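Local coordinates for protein type II restriction enzyme SfiI (PDB 2EZV) that recognises the interrupted DNA sequence 5'-GGCCNNNNNGGCC-3' as a tetramer and cleaves both strands within it, leaving terminal 5'-phosphates, at a contact of chain A with DNA. Coordinates in Å, arbitrary orientation; residue numbers count along the deposited sequence, not the author numbering.

A contact of chain A with DNA. Residues 206-208, 220, 222. With nucleotides of chain C; nucleotides of chain B.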
loop_
_atom_site.group_PDB
_atom_site.type_symbol
_atom_site.label_atom_id
_atom_site.label_comp_id
_atom_site.label_asym_id
_atom_site.label_seq_id
_atom_site.Cartn_x
_atom_site.Cartn_y
_atom_site.Cartn_z
ATOM N N ALA A 206 -30.100 -28.862 -0.884
ATOM C CA ALA A 206 -29.521 -29.904 -1.721
ATOM C C ALA A 206 -28.426 -29.331 -2.618
ATOM O O ALA A 206 -28.607 -28.281 -3.244
ATOM C CB ALA A 206 -30.607 -30.557 -2.569
ATOM N N GLY A 207 -27.294 -30.028 -2.674
ATOM C CA GLY A 207 -26.176 -29.592 -3.496
ATOM C C GLY A 207 -26.492 -29.513 -4.980
ATOM O O GLY A 207 -27.477 -30.077 -5.447
ATOM N N LYS A 208 -25.646 -28.810 -5.727
ATOM C CA LYS A 208 -25.835 -28.643 -7.165
ATOM C C LYS A 208 -25.200 -29.806 -7.928
ATOM O O LYS A 208 -25.259 -29.868 -9.157
ATOM C CB LYS A 208 -25.222 -27.311 -7.618
ATOM C CG LYS A 208 -25.334 -27.028 -9.110
ATOM C CD LYS A 208 -24.643 -25.724 -9.469
ATOM C CE LYS A 208 -25.598 -24.547 -9.457
ATOM N NZ LYS A 208 -26.415 -24.508 -10.700
ATOM N N ARG A 220 -25.876 -26.255 -0.660
ATOM C CA ARG A 220 -26.452 -24.966 -1.012
ATOM C C ARG A 220 -26.830 -24.182 0.240
ATOM O O ARG A 220 -27.067 -24.764 1.300
ATOM C CB ARG A 220 -27.707 -25.150 -1.866
ATOM C CG ARG A 220 -27.507 -25.025 -3.366
ATOM C CD ARG A 220 -28.850 -24.751 -4.043
ATOM N NE ARG A 220 -28.740 -24.516 -5.482
ATOM C CZ ARG A 220 -28.684 -25.472 -6.406
ATOM N NH1 ARG A 220 -28.730 -26.752 -6.054
ATOM N NH2 ARG A 220 -28.580 -25.144 -7.687
ATOM N N TYR A 222 -29.515 -21.046 1.251
ATOM C CA TYR A 222 -30.603 -20.251 0.719
ATOM C C TYR A 222 -30.739 -18.886 1.364
ATOM O O TYR A 222 -30.848 -18.756 2.581
ATOM C CB TYR A 222 -31.920 -21.035 0.790
ATOM C CG TYR A 222 -31.998 -22.102 -0.278
ATOM C CD1 TYR A 222 -31.247 -23.272 -0.176
ATOM C CD2 TYR A 222 -32.760 -21.907 -1.433
ATOM C CE1 TYR A 222 -31.244 -24.219 -1.195
ATOM C CE2 TYR A 222 -32.765 -22.852 -2.466
ATOM C CZ TYR A 222 -32.001 -24.003 -2.336
ATOM O OH TYR A 222 -31.981 -24.934 -3.352
ATOM P P DC C 16 -28.835 -20.466 -20.162
ATOM O OP1 DC C 16 -28.568 -20.598 -21.619
ATOM O OP2 DC C 16 -29.012 -19.120 -19.563
ATOM O "O5'" DC C 16 -30.131 -21.316 -19.823
ATOM C "C5'" DC C 16 -30.129 -22.172 -18.701
ATOM C "C4'" DC C 16 -30.570 -23.557 -19.097
ATOM O "O4'" DC C 16 -30.148 -24.464 -18.057
ATOM C "C3'" DC C 16 -32.080 -23.695 -19.178
ATOM O "O3'" DC C 16 -32.453 -24.685 -20.135
ATOM C "C2'" DC C 16 -32.457 -24.059 -17.756
ATOM C "C1'" DC C 16 -31.259 -24.871 -17.271
ATOM N N1 DC C 16 -30.915 -24.589 -15.869
ATOM C C2 DC C 16 -30.731 -25.651 -14.990
ATOM O O2 DC C 16 -30.862 -26.804 -15.412
ATOM N N3 DC C 16 -30.415 -25.392 -13.699
ATOM C C4 DC C 16 -30.288 -24.130 -13.282
ATOM N N4 DC C 16 -29.980 -23.921 -11.996
ATOM C C5 DC C 16 -30.472 -23.027 -14.159
ATOM C C6 DC C 16 -30.780 -23.298 -15.432
ATOM O "O5'" DA B 4 -36.222 -24.204 -0.693
ATOM C "C5'" DA B 4 -36.268 -24.563 -2.085
ATOM C "C4'" DA B 4 -36.397 -26.051 -2.330
ATOM O "O4'" DA B 4 -36.806 -26.252 -3.700
ATOM C "C3'" DA B 4 -35.094 -26.836 -2.188
ATOM O "O3'" DA B 4 -35.367 -28.198 -1.823
ATOM C "C2'" DA B 4 -34.499 -26.742 -3.580
ATOM C "C1'" DA B 4 -35.733 -26.782 -4.466
ATOM N N9 DA B 4 -35.641 -25.986 -5.686
ATOM C C8 DA B 4 -35.315 -24.658 -5.807
ATOM N N7 DA B 4 -35.360 -24.214 -7.039
ATOM C C5 DA B 4 -35.729 -25.326 -7.782
ATOM C C6 DA B 4 -35.952 -25.516 -9.156
ATOM N N6 DA B 4 -35.832 -24.546 -10.067
ATOM N N1 DA B 4 -36.309 -26.752 -9.570
ATOM C C2 DA B 4 -36.432 -27.723 -8.656
ATOM N N3 DA B 4 -36.250 -27.668 -7.338
ATOM C C4 DA B 4 -35.896 -26.427 -6.961
ATOM P P DG B 5 -34.153 -29.194 -1.473
ATOM O OP1 DG B 5 -34.443 -29.870 -0.185
ATOM O OP2 DG B 5 -32.882 -28.452 -1.637
ATOM O "O5'" DG B 5 -34.230 -30.295 -2.619
ATOM C "C5'" DG B 5 -34.309 -29.888 -3.974
ATOM C "C4'" DG B 5 -34.362 -31.076 -4.906
ATOM O "O4'" DG B 5 -34.523 -30.531 -6.231
ATOM C "C3'" DG B 5 -33.108 -31.949 -4.975
ATOM O "O3'" DG B 5 -33.489 -33.269 -5.437
ATOM C "C2'" DG B 5 -32.265 -31.204 -5.996
ATOM C "C1'" DG B 5 -33.308 -30.637 -6.957
ATOM N N9 DG B 5 -33.019 -29.308 -7.487
ATOM C C8 DG B 5 -32.512 -28.225 -6.809
ATOM N N7 DG B 5 -32.404 -27.159 -7.556
ATOM C C5 DG B 5 -32.859 -27.566 -8.801
ATOM C C6 DG B 5 -32.983 -26.846 -10.024
ATOM O O6 DG B 5 -32.707 -25.661 -10.259
ATOM N N1 DG B 5 -33.488 -27.654 -11.041
ATOM C C2 DG B 5 -33.831 -28.980 -10.902
ATOM N N2 DG B 5 -34.301 -29.597 -11.997
ATOM N N3 DG B 5 -33.720 -29.655 -9.773
ATOM C C4 DG B 5 -33.233 -28.894 -8.773
ATOM P P DG B 6 -32.442 -34.504 -5.378
ATOM O OP1 DG B 6 -33.210 -35.728 -5.041
ATOM O OP2 DG B 6 -31.297 -34.108 -4.517
ATOM O "O5'" DG B 6 -31.943 -34.665 -6.889
ATOM C "C5'" DG B 6 -32.168 -33.617 -7.828
ATOM C "C4'" DG B 6 -31.385 -33.822 -9.106
ATOM O "O4'" DG B 6 -31.222 -32.514 -9.706
ATOM C "C3'" DG B 6 -29.958 -34.342 -8.897
ATOM O "O3'" DG B 6 -29.453 -34.761 -10.178
ATOM C "C2'" DG B 6 -29.193 -33.062 -8.624
ATOM C "C1'" DG B 6 -29.859 -32.133 -9.617
ATOM N N9 DG B 6 -29.768 -30.695 -9.390
ATOM C C8 DG B 6 -29.372 -30.037 -8.250
ATOM N N7 DG B 6 -29.324 -28.740 -8.401
ATOM C C5 DG B 6 -29.729 -28.532 -9.715
ATOM C C6 DG B 6 -29.872 -27.332 -10.459
ATOM O O6 DG B 6 -29.660 -26.167 -10.098
ATOM N N1 DG B 6 -30.313 -27.586 -11.755
ATOM C C2 DG B 6 -30.578 -28.829 -12.271
ATOM N N2 DG B 6 -30.991 -28.873 -13.545
ATOM N N3 DG B 6 -30.446 -29.949 -11.590
ATOM C C4 DG B 6 -30.021 -29.728 -10.329
HETATM O O HOH W 1 -30.981 -27.397 -3.103
#
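Arg220 reaches into the major groove and grips the Hoogsteen edge of DG6 of chain B end-on. Arg220 NH1 donates to N7 of DG6 at 3.1 Å, close to the guanidinium plane. Arg220 NH2 gives a more bent bond (131° at H) to the carbonyl O6 of DG6 at 2.8 Å. That oxygen is tilted 26° out of the guanidinium plane. This paired donation reads guanine, whose O6 also accepts from N4 of its Watson-Crick partner DC16 of chain C. An extended chain from CG to NE carries the guanidinium out from strand 219-221, and a second bond from Arg220 NH1, 3.2 Å to the backbone O of Ala206, lies nearly in its plane and helps fix its rotation. A methionine here, with no N-H groups in its side chain to offer N7 and O6 of DG6, would probably cost the direct reading of guanine and leave Ala206 O without that mate. Ala206 also holds the backbone: Ala206 N donates to the phosphate oxygen OP2 of DG5 at 2.9 Å, and its CB rests against the same nucleotide's sugar. A water links OP2, Ala206 O and Tyr222 OH, the last 2.7 Å from the water oxygen. Tyr222 points its tip at the DA4 sugar, Tyr222 CZ 3.9 Å from C2' of DA4, with O5' over one face toward the rim. The site thus couples phosphate clamping to direct readout of a guanine that probably belongs to the GGCC half-site.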